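Local coordinates for uncharacterized protein (Bacteroides eggerthii, PDB 4FTD) that is of unknown function but combines a six-bladed beta-propeller with an immunoglobulin-like domain and may take part in carbohydrate metabolism, at residues V121-G126 and Y398-G403; S205-G210 and H245-S250; P239-R244 and A268-K273; L370-L375 and L429-S434. All blocks are in the same frame, centred on the assembly; numbering follows the deposited sequence.

Contact 1 of 4, residues V121-G126 and Y398-G403; sequences VYNFSG and YQFKLG
F400 puts the outer end of its ring against V121, N123 and S125, three residues of strand 121-125 whose side chains leave the backbone toward segment 398-403. V121 and F400 meet tip to tip, CG1 of V121 standing 3.6 Å from CE2 of F400, while the other V121 methyl, CG2, faces the hydroxyl of Y398. N123 crosses the far end of the same ring: its CG, anti to the backbone N (chi1 -176°), comes beside CZ of F400; the amide plane stands 66° from the ring, and N123 OD1 lies 3.6 Å from F400 CE1. S125 comes in at the ring edge, OG close to the ring plane.

The serine and asparagine hold each other. S125 OG donates a 2.6 Å hydrogen bond to N123 OD1, in the carbonyl plane and on a lone pair, and S125 N adds a weak bond to the same oxygen. An alanine at N123 would probably leave the S125 hydroxyl without its acceptor and freer to turn, and open a gap beside CE1 and CZ of F400.

Beyond the ring the two segments draw together. One water donates to both S125 OG and K401 O, 2.7 Å from each; a second accepts from G126 N and donates to L402 O. The direct bond from G126 N to L402 O, at 3.4 Å, is weak. V441, on the strand next to 120-125, also touches V121, F400 and L402. Strands 120-125 and 398-401 are edge strands of adjoining sheets, and their meeting is the packing of neighbouring blades in a beta-propeller, at the blade that the early strand 120-125 completes.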
loop_
_atom_site.group_PDB
_atom_site.type_symbol
_atom_site.label_atom_id
_atom_site.label_comp_id
_atom_site.label_asym_id
_atom_site.label_seq_id
_atom_site.Cartn_x
_atom_site.Cartn_y
_atom_site.Cartn_z
ATOM N N VAL A 121 -5.437 -0.012 12.652
ATOM C CA VAL A 121 -6.154 -1.094 11.967
ATOM C C VAL A 121 -7.643 -1.116 12.283
ATOM O O VAL A 121 -8.023 -1.035 13.436
ATOM C CB VAL A 121 -5.543 -2.465 12.333
ATOM C CG1 VAL A 121 -6.258 -3.588 11.598
ATOM C CG2 VAL A 121 -4.054 -2.481 11.979
ATOM N N TYR A 122 -8.467 -1.219 11.238
ATOM C CA TYR A 122 -9.901 -1.457 11.356
ATOM C C TYR A 122 -10.113 -2.822 10.717
ATOM O O TYR A 122 -10.105 -2.980 9.477
ATOM C CB TYR A 122 -10.701 -0.357 10.675
ATOM C CG TYR A 122 -10.339 0.997 11.216
ATOM C CD1 TYR A 122 -10.773 1.418 12.479
ATOM C CD2 TYR A 122 -9.529 1.851 10.487
ATOM C CE1 TYR A 122 -10.424 2.672 12.983
ATOM C CE2 TYR A 122 -9.168 3.091 10.982
ATOM C CZ TYR A 122 -9.607 3.502 12.214
ATOM O OH TYR A 122 -9.221 4.761 12.596
ATOM N N ASN A 123 -10.273 -3.815 11.578
ATOM C CA ASN A 123 -10.278 -5.212 11.186
ATOM C C ASN A 123 -11.651 -5.858 11.078
ATOM O O ASN A 123 -12.398 -5.873 12.045
ATOM C CB ASN A 123 -9.470 -5.999 12.187
ATOM C CG ASN A 123 -9.337 -7.455 11.789
ATOM O OD1 ASN A 123 -9.255 -7.788 10.612
ATOM N ND2 ASN A 123 -9.281 -8.313 12.769
ATOM N N PHE A 124 -11.939 -6.403 9.896
ATOM C CA PHE A 124 -13.178 -7.179 9.642
ATOM C C PHE A 124 -12.820 -8.564 9.093
ATOM O O PHE A 124 -13.463 -9.056 8.164
ATOM C CB PHE A 124 -14.181 -6.408 8.783
ATOM C CG PHE A 124 -14.615 -5.127 9.445
ATOM C CD1 PHE A 124 -13.814 -3.984 9.347
ATOM C CD2 PHE A 124 -15.735 -5.099 10.268
ATOM C CE1 PHE A 124 -14.136 -2.834 10.015
ATOM C CE2 PHE A 124 -16.068 -3.946 10.944
ATOM C CZ PHE A 124 -15.269 -2.810 10.830
ATOM N N SER A 125 -11.818 -9.167 9.746
ATOM C CA SER A 125 -11.297 -10.501 9.424
ATOM C C SER A 125 -11.061 -11.253 10.710
ATOM O O SER A 125 -11.249 -10.688 11.782
ATOM C CB SER A 125 -10.005 -10.430 8.594
ATOM O OG SER A 125 -8.852 -10.070 9.356
ATOM N N GLY A 126 -10.644 -12.520 10.588
ATOM C CA GLY A 126 -10.280 -13.362 11.714
ATOM C C GLY A 126 -11.463 -13.495 12.627
ATOM O O GLY A 126 -12.564 -13.751 12.165
ATOM N N TYR A 398 5.521 -4.771 5.608
ATOM C CA TYR A 398 4.334 -4.810 6.485
ATOM C C TYR A 398 3.459 -5.995 6.083
ATOM O O TYR A 398 3.340 -6.284 4.902
ATOM C CB TYR A 398 3.503 -3.508 6.388
ATOM C CG TYR A 398 2.261 -3.543 7.252
ATOM C CD1 TYR A 398 2.349 -3.364 8.630
ATOM C CD2 TYR A 398 1.002 -3.820 6.700
ATOM C CE1 TYR A 398 1.219 -3.431 9.437
ATOM C CE2 TYR A 398 -0.132 -3.900 7.501
ATOM C CZ TYR A 398 -0.023 -3.695 8.860
ATOM O OH TYR A 398 -1.138 -3.789 9.643
ATOM N N GLN A 399 2.857 -6.663 7.069
ATOM C CA GLN A 399 1.969 -7.791 6.835
ATOM C C GLN A 399 0.814 -7.739 7.809
ATOM O O GLN A 399 1.016 -7.447 8.990
ATOM C CB GLN A 399 2.701 -9.104 7.067
ATOM C CG GLN A 399 1.898 -10.347 6.711
ATOM C CD GLN A 399 2.645 -11.614 7.021
ATOM O OE1 GLN A 399 2.942 -11.905 8.174
ATOM N NE2 GLN A 399 2.944 -12.373 5.999
ATOM N N PHE A 400 -0.393 -7.988 7.308
ATOM C CA PHE A 400 -1.557 -8.148 8.158
ATOM C C PHE A 400 -2.231 -9.437 7.720
ATOM O O PHE A 400 -2.746 -9.523 6.624
ATOM C CB PHE A 400 -2.532 -6.972 8.114
ATOM C CG PHE A 400 -3.611 -7.092 9.160
ATOM C CD1 PHE A 400 -4.748 -7.853 8.916
ATOM C CD2 PHE A 400 -3.449 -6.510 10.413
ATOM C CE1 PHE A 400 -5.721 -8.019 9.894
ATOM C CE2 PHE A 400 -4.422 -6.671 11.400
ATOM C CZ PHE A 400 -5.550 -7.442 11.140
ATOM N N LYS A 401 -2.187 -10.432 8.582
ATOM C CA LYS A 401 -2.757 -11.730 8.322
ATOM C C LYS A 401 -4.266 -11.697 8.518
ATOM O O LYS A 401 -4.735 -11.307 9.591
ATOM C CB LYS A 401 -2.109 -12.723 9.268
ATOM C CG LYS A 401 -0.717 -13.148 8.833
ATOM C CD LYS A 401 -0.174 -14.161 9.821
ATOM C CE LYS A 401 0.341 -15.398 9.127
ATOM N NZ LYS A 401 -0.712 -16.233 8.445
ATOM N N LEU A 402 -5.015 -12.144 7.500
ATOM C CA LEU A 402 -6.475 -12.099 7.503
ATOM C C LEU A 402 -7.095 -13.351 8.141
ATOM O O LEU A 402 -8.296 -13.406 8.331
ATOM C CB LEU A 402 -7.006 -11.894 6.067
ATOM C CG LEU A 402 -6.604 -10.624 5.298
ATOM C CD1 LEU A 402 -6.889 -10.741 3.792
ATOM C CD2 LEU A 402 -7.332 -9.459 5.923
ATOM N N GLY A 403 -6.278 -14.362 8.442
ATOM C CA GLY A 403 -6.782 -15.627 8.987
ATOM C C GLY A 403 -7.436 -16.476 7.900
ATOM O O GLY A 403 -7.390 -16.167 6.705
HETATM O O HOH W 1 -7.154 -11.570 10.780
HETATM O O HOH W 2 -10.475 -14.731 8.777
#

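Contact 2 of 4, residues S205-G210 and H245-S250; sequences SSLSGG and HGDNAS
With CG anti to the backbone N (chi1 177°) and chi2 at 90°, L207 swings CD1 against the turn at G246 and D247, while D247 keeps its CG beside its own backbone N (chi1 -78°), and its carboxylate meets the same methyl. L207 CD1 lies 3.5 Å from D247 N and 3.6 Å from D247 OD1. G246 lets the backbones come this close: a CB there would clash with S206 O and L207 CA, and its backbone angles by themselves call for glycine.

Next to it, S208 and H245 form a single antiparallel bridge of the hydrogen-bonded type. S208 N donates to H245 O at 2.8 Å, and H245 N returns a 3.0 Å bond to S208 O. A water in the plane of the H245 ring, at its edge, joins ND1 to S208 OG, 2.8 Å from each; S208 OG also bonds to S213 O. Another water bonds to S205 OG at 2.7 Å, near S206 O and G246 O, and S205 OG has the Y251 hydroxyl as a further partner.

Further out, D247 forms a salt bridge to R244 and H245 NE2 bonds to E270. Strand 201-207, paired with 190-198 and 215-220 in one propeller blade, is thus tied at its end to the loop that leads into strand 250-253 of the next blade.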
loop_
_atom_site.group_PDB
_atom_site.type_symbol
_atom_site.label_atom_id
_atom_site.label_comp_id
_atom_site.label_asym_id
_atom_site.label_seq_id
_atom_site.Cartn_x
_atom_site.Cartn_y
_atom_site.Cartn_z
ATOM N N SER A 205 -19.709 -7.015 -12.276
ATOM C CA SER A 205 -19.754 -7.873 -13.424
ATOM C C SER A 205 -20.352 -9.234 -13.053
ATOM O O SER A 205 -20.114 -9.727 -11.939
ATOM C CB SER A 205 -18.372 -8.033 -14.028
ATOM O OG SER A 205 -17.360 -8.364 -13.050
ATOM N N SER A 206 -21.062 -9.841 -14.003
ATOM C CA SER A 206 -21.631 -11.161 -13.818
ATOM C C SER A 206 -20.535 -12.234 -13.955
ATOM O O SER A 206 -19.368 -11.906 -14.281
ATOM C CB SER A 206 -22.765 -11.401 -14.838
ATOM O OG SER A 206 -22.314 -11.610 -16.154
ATOM N N LEU A 207 -20.918 -13.469 -13.692
ATOM C CA LEU A 207 -20.130 -14.659 -13.960
ATOM C C LEU A 207 -20.821 -15.338 -15.155
ATOM O O LEU A 207 -21.998 -15.708 -15.062
ATOM C CB LEU A 207 -20.015 -15.636 -12.771
ATOM C CG LEU A 207 -19.213 -16.900 -13.204
ATOM C CD1 LEU A 207 -17.798 -16.603 -12.904
ATOM C CD2 LEU A 207 -19.641 -18.132 -12.446
ATOM N N SER A 208 -20.091 -15.427 -16.282
ATOM C CA SER A 208 -20.553 -16.088 -17.478
ATOM C C SER A 208 -20.012 -17.516 -17.470
ATOM O O SER A 208 -18.808 -17.713 -17.654
ATOM C CB SER A 208 -20.015 -15.363 -18.751
ATOM O OG SER A 208 -20.302 -16.091 -19.948
ATOM N N GLY A 209 -20.886 -18.505 -17.333
ATOM C CA GLY A 209 -20.483 -19.915 -17.287
ATOM C C GLY A 209 -20.308 -20.646 -18.619
ATOM O O GLY A 209 -20.001 -21.815 -18.619
ATOM N N GLY A 210 -20.502 -19.979 -19.751
ATOM C CA GLY A 210 -20.297 -20.629 -21.054
ATOM C C GLY A 210 -20.460 -19.570 -22.102
ATOM O O GLY A 210 -20.767 -18.430 -21.775
ATOM N N HIS A 245 -15.963 -16.785 -17.918
ATOM C CA HIS A 245 -15.350 -15.487 -17.517
ATOM C C HIS A 245 -16.083 -14.847 -16.380
ATOM O O HIS A 245 -17.281 -15.054 -16.222
ATOM C CB HIS A 245 -15.374 -14.540 -18.686
ATOM C CG HIS A 245 -14.612 -15.063 -19.852
ATOM N ND1 HIS A 245 -15.190 -15.883 -20.808
ATOM C CD2 HIS A 245 -13.310 -14.907 -20.200
ATOM C CE1 HIS A 245 -14.266 -16.184 -21.705
ATOM N NE2 HIS A 245 -13.118 -15.617 -21.354
ATOM N N GLY A 246 -15.358 -14.085 -15.576
ATOM C CA GLY A 246 -15.957 -13.391 -14.442
ATOM C C GLY A 246 -15.546 -13.911 -13.098
ATOM O O GLY A 246 -16.000 -13.394 -12.091
ATOM N N ASP A 247 -14.721 -14.959 -13.042
ATOM C CA ASP A 247 -14.230 -15.403 -11.749
ATOM C C ASP A 247 -13.325 -14.372 -11.070
ATOM O O ASP A 247 -13.270 -14.339 -9.881
ATOM C CB ASP A 247 -13.401 -16.688 -11.896
ATOM C CG ASP A 247 -14.289 -17.910 -12.076
ATOM O OD1 ASP A 247 -15.052 -18.200 -11.118
ATOM O OD2 ASP A 247 -14.203 -18.581 -13.118
ATOM N N ASN A 248 -12.592 -13.618 -11.890
ATOM C CA ASN A 248 -11.639 -12.591 -11.485
ATOM C C ASN A 248 -11.916 -11.372 -12.358
ATOM O O ASN A 248 -12.583 -11.487 -13.366
ATOM C CB ASN A 248 -10.171 -13.051 -11.607
ATOM C CG ASN A 248 -9.782 -13.453 -13.012
ATOM O OD1 ASN A 248 -9.650 -12.581 -13.897
ATOM N ND2 ASN A 248 -9.571 -14.773 -13.238
ATOM N N ALA A 249 -11.503 -10.207 -11.892
ATOM C CA ALA A 249 -11.583 -8.993 -12.666
ATOM C C ALA A 249 -10.535 -8.017 -12.189
ATOM O O ALA A 249 -10.278 -7.909 -10.985
ATOM C CB ALA A 249 -12.948 -8.380 -12.580
ATOM N N SER A 250 -9.881 -7.362 -13.138
ATOM C CA SER A 250 -8.969 -6.230 -12.792
ATOM C C SER A 250 -9.439 -4.973 -13.517
ATOM O O SER A 250 -9.270 -4.825 -14.718
ATOM C CB SER A 250 -7.537 -6.570 -13.100
ATOM O OG SER A 250 -7.185 -7.857 -12.659
HETATM O O HOH W 3 -17.471 -10.967 -12.371
HETATM O O HOH W 4 -17.810 -16.950 -20.774
#

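Contact 3 of 4, residues P239-R244 and A268-K273; sequences PGAGNR and ATEFLK
G240 starts the contact with its carbonyl: a water donates to G240 O and to T269 OG1, joining the loop to the residue just before strand 270-277. G240 has a positive phi, suited to glycine, as the chain turns here. A241 follows, its CB 4.0 Å from L272 CD2 and 3.9 Å from E270 OE2, so the methyl lies against both an apolar and a carboxylate group.

This loop carries the chain from strand 228-233, the last of one propeller blade, to strand 250-253, the first of the next; strand 270-277 belongs to that second blade, and E270 stands at its start.

At G242 the loop is gripped. G242 N donates to E270 OE2 over 2.7 Å with an N-H...O angle of 175°, meeting the anti side of the oxygen only 16° out of the carboxylate plane. E270 reaches it with CG in the crowded position between backbone N and carbonyl carbon (chi1 47°) and a bend at chi2. The same oxygen is bonded to H245 NE2, so it serves two partners. An alanine at E270 would probably leave G242 N without its acceptor and deprive H245 NE2 of its partner.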
loop_
_atom_site.group_PDB
_atom_site.type_symbol
_atom_site.label_atom_id
_atom_site.label_comp_id
_atom_site.label_asym_id
_atom_site.label_seq_id
_atom_site.Cartn_x
_atom_site.Cartn_y
_atom_site.Cartn_z
ATOM N N PRO A 239 -13.656 -14.401 -31.149
ATOM C CA PRO A 239 -12.729 -15.484 -31.557
ATOM C C PRO A 239 -11.588 -15.699 -30.544
ATOM O O PRO A 239 -10.988 -14.736 -30.103
ATOM C CB PRO A 239 -12.155 -14.971 -32.898
ATOM C CG PRO A 239 -13.211 -14.040 -33.408
ATOM C CD PRO A 239 -13.731 -13.345 -32.169
ATOM N N GLY A 240 -11.329 -16.948 -30.168
ATOM C CA GLY A 240 -10.249 -17.286 -29.220
ATOM C C GLY A 240 -10.626 -17.232 -27.739
ATOM O O GLY A 240 -9.839 -17.628 -26.873
ATOM N N ALA A 241 -11.820 -16.746 -27.401
ATOM C CA ALA A 241 -12.178 -16.655 -25.991
ATOM C C ALA A 241 -12.396 -18.051 -25.443
ATOM O O ALA A 241 -12.777 -18.935 -26.178
ATOM C CB ALA A 241 -13.439 -15.799 -25.768
ATOM N N GLY A 242 -12.179 -18.223 -24.141
ATOM C CA GLY A 242 -12.481 -19.468 -23.457
ATOM C C GLY A 242 -13.931 -19.579 -23.018
ATOM O O GLY A 242 -14.826 -18.803 -23.429
ATOM N N ASN A 243 -14.167 -20.535 -22.141
ATOM C CA ASN A 243 -15.518 -20.925 -21.750
ATOM C C ASN A 243 -16.181 -20.068 -20.728
ATOM O O ASN A 243 -17.331 -19.649 -20.914
ATOM C CB ASN A 243 -15.537 -22.385 -21.269
ATOM C CG ASN A 243 -15.362 -23.342 -22.412
ATOM O OD1 ASN A 243 -15.995 -23.177 -23.449
ATOM N ND2 ASN A 243 -14.480 -24.329 -22.253
ATOM N N ARG A 244 -15.467 -19.836 -19.636
ATOM C CA ARG A 244 -16.051 -19.181 -18.473
ATOM C C ARG A 244 -15.270 -17.935 -18.057
ATOM O O ARG A 244 -14.061 -18.030 -17.846
ATOM C CB ARG A 244 -16.146 -20.209 -17.354
ATOM C CG ARG A 244 -16.395 -19.617 -15.971
ATOM C CD ARG A 244 -16.763 -20.736 -14.991
ATOM N NE ARG A 244 -16.553 -20.311 -13.613
ATOM C CZ ARG A 244 -17.212 -20.804 -12.554
ATOM N NH1 ARG A 244 -18.111 -21.776 -12.685
ATOM N NH2 ARG A 244 -16.927 -20.370 -11.359
ATOM N N ALA A 268 -7.678 -20.435 -17.257
ATOM C CA ALA A 268 -6.398 -19.689 -17.311
ATOM C C ALA A 268 -5.697 -19.878 -18.670
ATOM O O ALA A 268 -4.489 -20.121 -18.735
ATOM C CB ALA A 268 -5.474 -20.087 -16.143
ATOM N N THR A 269 -6.476 -19.829 -19.750
ATOM C CA THR A 269 -5.924 -19.839 -21.116
ATOM C C THR A 269 -5.762 -18.416 -21.644
ATOM O O THR A 269 -4.938 -18.176 -22.517
ATOM C CB THR A 269 -6.770 -20.628 -22.127
ATOM O OG1 THR A 269 -8.050 -20.002 -22.249
ATOM C CG2 THR A 269 -6.911 -22.131 -21.717
ATOM N N GLU A 270 -6.556 -17.471 -21.154
ATOM C CA GLU A 270 -6.499 -16.116 -21.675
ATOM C C GLU A 270 -7.078 -15.111 -20.729
ATOM O O GLU A 270 -7.636 -15.466 -19.706
ATOM C CB GLU A 270 -7.279 -16.055 -23.029
ATOM C CG GLU A 270 -8.685 -16.726 -23.089
ATOM C CD GLU A 270 -9.857 -15.861 -22.598
ATOM O OE1 GLU A 270 -9.624 -14.726 -22.146
ATOM O OE2 GLU A 270 -11.047 -16.301 -22.667
ATOM N N PHE A 271 -6.940 -13.848 -21.118
ATOM C CA PHE A 271 -7.660 -12.722 -20.568
ATOM C C PHE A 271 -8.428 -12.060 -21.696
ATOM O O PHE A 271 -7.933 -11.948 -22.797
ATOM C CB PHE A 271 -6.703 -11.672 -20.019
ATOM C CG PHE A 271 -6.125 -11.999 -18.683
ATOM C CD1 PHE A 271 -4.902 -12.608 -18.582
ATOM C CD2 PHE A 271 -6.798 -11.673 -17.530
ATOM C CE1 PHE A 271 -4.367 -12.904 -17.359
ATOM C CE2 PHE A 271 -6.266 -11.964 -16.302
ATOM C CZ PHE A 271 -5.046 -12.577 -16.214
ATOM N N LEU A 272 -9.634 -11.615 -21.399
ATOM C CA LEU A 272 -10.380 -10.664 -22.219
ATOM C C LEU A 272 -9.962 -9.302 -21.699
ATOM O O LEU A 272 -10.087 -9.042 -20.527
ATOM C CB LEU A 272 -11.894 -10.823 -22.039
ATOM C CG LEU A 272 -12.425 -12.203 -22.474
ATOM C CD1 LEU A 272 -13.952 -12.237 -22.380
ATOM C CD2 LEU A 272 -11.936 -12.608 -23.879
ATOM N N LYS A 273 -9.384 -8.479 -22.564
ATOM C CA LYS A 273 -9.052 -7.078 -22.273
ATOM C C LYS A 273 -10.196 -6.214 -22.836
ATOM O O LYS A 273 -10.302 -6.029 -24.034
ATOM C CB LYS A 273 -7.712 -6.673 -22.919
ATOM C CG LYS A 273 -7.361 -5.230 -22.624
ATOM C CD LYS A 273 -5.932 -4.857 -22.947
ATOM C CE LYS A 273 -5.738 -4.605 -24.428
ATOM N NZ LYS A 273 -4.624 -3.654 -24.613
HETATM O O HOH W 5 -9.096 -20.151 -25.068
#

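Contact 4 of 4, residues L370-L375 and L429-S434; sequences LEVYDL and LCLFAS
L370, L431 and A433 carry this buried, wholly apolar contact. L370 lies over A433, with L370 CB 3.7 Å from A433 CB; its CG, anti to the backbone N (chi1 179°), extends the chain across that methyl. L370 CD1 then settles near the backbone of strand 429-434, 3.9 Å from A433 N and 4.0 Å from the carbonyl carbon of F432, and touches L431 CB at 4.1 Å. The small A433 lets the leucine come this near to the main chain.

L431 turns to a second partner. Its CG is anti to the carbonyl carbon (chi1 -53°), and from there CD1 meets CG2 of V372 tip to tip. V372 CG2 and L431 CD1 are only 3.5 Å apart, tighter than usual van der Waals contact. L370 and V372, two residues apart on one strand, therefore engage A433 and L431, likewise two apart, on the other.

The short strand segments run at 135° to each other, their axes 7.8 Å apart at closest approach, as in sheets packed face to face. Strand 369-374 lies between 350-357 and 398-401 in its blade, and 426-435 between 412-420 and 439-446 in the neighbouring one, where V441 also touches L370, and L431 also touches F445 and Y416.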
loop_
_atom_site.group_PDB
_atom_site.type_symbol
_atom_site.label_atom_id
_atom_site.label_comp_id
_atom_site.label_asym_id
_atom_site.label_seq_id
_atom_site.Cartn_x
_atom_site.Cartn_y
_atom_site.Cartn_z
ATOM N N LEU A 370 -2.558 -9.286 3.774
ATOM C CA LEU A 370 -2.195 -8.046 3.099
ATOM C C LEU A 370 -0.677 -7.995 3.282
ATOM O O LEU A 370 -0.200 -8.152 4.406
ATOM C CB LEU A 370 -2.866 -6.848 3.775
ATOM C CG LEU A 370 -2.656 -5.414 3.292
ATOM C CD1 LEU A 370 -3.754 -4.497 3.847
ATOM C CD2 LEU A 370 -1.294 -4.916 3.684
ATOM N N GLU A 371 0.075 -7.774 2.202
ATOM C CA GLU A 371 1.525 -7.593 2.293
ATOM C C GLU A 371 1.949 -6.370 1.505
ATOM O O GLU A 371 1.393 -6.086 0.453
ATOM C CB GLU A 371 2.239 -8.860 1.797
ATOM C CG GLU A 371 2.091 -9.989 2.805
ATOM C CD GLU A 371 2.702 -11.304 2.391
ATOM O OE1 GLU A 371 3.223 -11.423 1.264
ATOM O OE2 GLU A 371 2.643 -12.236 3.215
ATOM N N VAL A 372 2.915 -5.640 2.052
ATOM C CA VAL A 372 3.492 -4.478 1.421
ATOM C C VAL A 372 4.988 -4.722 1.254
ATOM O O VAL A 372 5.676 -5.117 2.212
ATOM C CB VAL A 372 3.263 -3.214 2.269
ATOM C CG1 VAL A 372 3.798 -1.998 1.542
ATOM C CG2 VAL A 372 1.784 -3.058 2.574
ATOM N N TYR A 373 5.481 -4.491 0.038
ATOM C CA TYR A 373 6.881 -4.632 -0.289
ATOM C C TYR A 373 7.436 -3.275 -0.633
ATOM O O TYR A 373 6.749 -2.449 -1.237
ATOM C CB TYR A 373 7.071 -5.581 -1.453
ATOM C CG TYR A 373 6.763 -6.985 -1.093
ATOM C CD1 TYR A 373 7.761 -7.823 -0.575
ATOM C CD2 TYR A 373 5.474 -7.483 -1.226
ATOM C CE1 TYR A 373 7.486 -9.115 -0.225
ATOM C CE2 TYR A 373 5.185 -8.781 -0.894
ATOM C CZ TYR A 373 6.184 -9.592 -0.401
ATOM O OH TYR A 373 5.871 -10.866 -0.067
ATOM N N ASP A 374 8.678 -3.039 -0.249
ATOM C CA ASP A 374 9.336 -1.752 -0.534
ATOM C C ASP A 374 9.977 -1.767 -1.919
ATOM O O ASP A 374 10.908 -2.534 -2.157
ATOM C CB ASP A 374 10.399 -1.452 0.512
ATOM C CG ASP A 374 10.859 0.004 0.496
ATOM O OD1 ASP A 374 10.634 0.754 -0.479
ATOM O OD2 ASP A 374 11.443 0.406 1.508
ATOM N N LEU A 375 9.482 -0.917 -2.822
ATOM C CA LEU A 375 10.057 -0.788 -4.183
ATOM C C LEU A 375 10.583 0.634 -4.455
ATOM O O LEU A 375 10.600 1.099 -5.602
ATOM C CB LEU A 375 9.016 -1.227 -5.229
ATOM C CG LEU A 375 8.567 -2.683 -5.231
ATOM C CD1 LEU A 375 7.598 -2.904 -6.407
ATOM C CD2 LEU A 375 9.754 -3.630 -5.329
ATOM N N LEU A 429 -1.526 7.096 4.587
ATOM C CA LEU A 429 -1.619 6.014 3.616
ATOM C C LEU A 429 -2.558 4.957 4.192
ATOM O O LEU A 429 -2.266 4.367 5.244
ATOM C CB LEU A 429 -0.247 5.368 3.353
ATOM C CG LEU A 429 -0.206 4.121 2.452
ATOM C CD1 LEU A 429 -0.739 4.485 1.082
ATOM C CD2 LEU A 429 1.200 3.526 2.375
ATOM N N CYS A 430 -3.637 4.683 3.472
ATOM C CA CYS A 430 -4.680 3.747 3.905
ATOM C C CYS A 430 -4.716 2.579 2.936
ATOM O O CYS A 430 -4.875 2.788 1.747
ATOM C CB CYS A 430 -6.011 4.459 3.964
ATOM S SG CYS A 430 -5.986 6.039 4.831
ATOM N N LEU A 431 -4.476 1.370 3.447
ATOM C CA LEU A 431 -4.373 0.154 2.655
ATOM C C LEU A 431 -5.528 -0.771 3.026
ATOM O O LEU A 431 -5.930 -0.841 4.181
ATOM C CB LEU A 431 -3.021 -0.540 2.895
ATOM C CG LEU A 431 -1.774 0.340 2.698
ATOM C CD1 LEU A 431 -0.548 -0.521 2.977
ATOM C CD2 LEU A 431 -1.679 0.957 1.292
ATOM N N PHE A 432 -6.045 -1.461 2.024
ATOM C CA PHE A 432 -7.155 -2.396 2.160
ATOM C C PHE A 432 -6.810 -3.673 1.448
ATOM O O PHE A 432 -6.239 -3.642 0.343
ATOM C CB PHE A 432 -8.376 -1.785 1.523
ATOM C CG PHE A 432 -9.570 -2.720 1.340
ATOM C CD1 PHE A 432 -9.739 -3.437 0.150
ATOM C CD2 PHE A 432 -10.611 -2.746 2.309
ATOM C CE1 PHE A 432 -10.864 -4.234 -0.050
ATOM C CE2 PHE A 432 -11.746 -3.507 2.099
ATOM C CZ PHE A 432 -11.861 -4.263 0.919
ATOM N N ALA A 433 -7.197 -4.777 2.056
ATOM C CA ALA A 433 -7.190 -6.112 1.445
ATOM C C ALA A 433 -8.458 -6.852 1.896
ATOM O O ALA A 433 -8.970 -6.649 3.020
ATOM C CB ALA A 433 -5.952 -6.922 1.825
ATOM N N SER A 434 -8.970 -7.685 1.004
ATOM C CA SER A 434 -10.101 -8.564 1.258
ATOM C C SER A 434 -9.795 -9.912 0.649
ATOM O O SER A 434 -9.297 -9.973 -0.463
ATOM C CB SER A 434 -11.366 -8.047 0.560
ATOM O OG SER A 434 -12.494 -8.841 0.977
#

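The contacts form two pairs. Contacts 1 and 4, centres 11 Å apart, join the same two propeller blades: strands 398-401 and 369-374 are neighbours in one, while 120-125 and 426-435 belong to the other. Contacts 2 and 3, also 11 Å apart between centres, share the loop before strand 250-253, whose residues 239-244 and 245-250 are consecutive. Between the pairs, contacts 1 and 2 have centres 27 Å apart and do not touch. Along the chain, contacts 2 and 3 interleave within the long span between the segments of contact 1; contact 4 opens after both have closed, its segments alternating with those of contact 1. Contact 1 thus bridges early and late parts of the chain at the blade that closes the propeller ring.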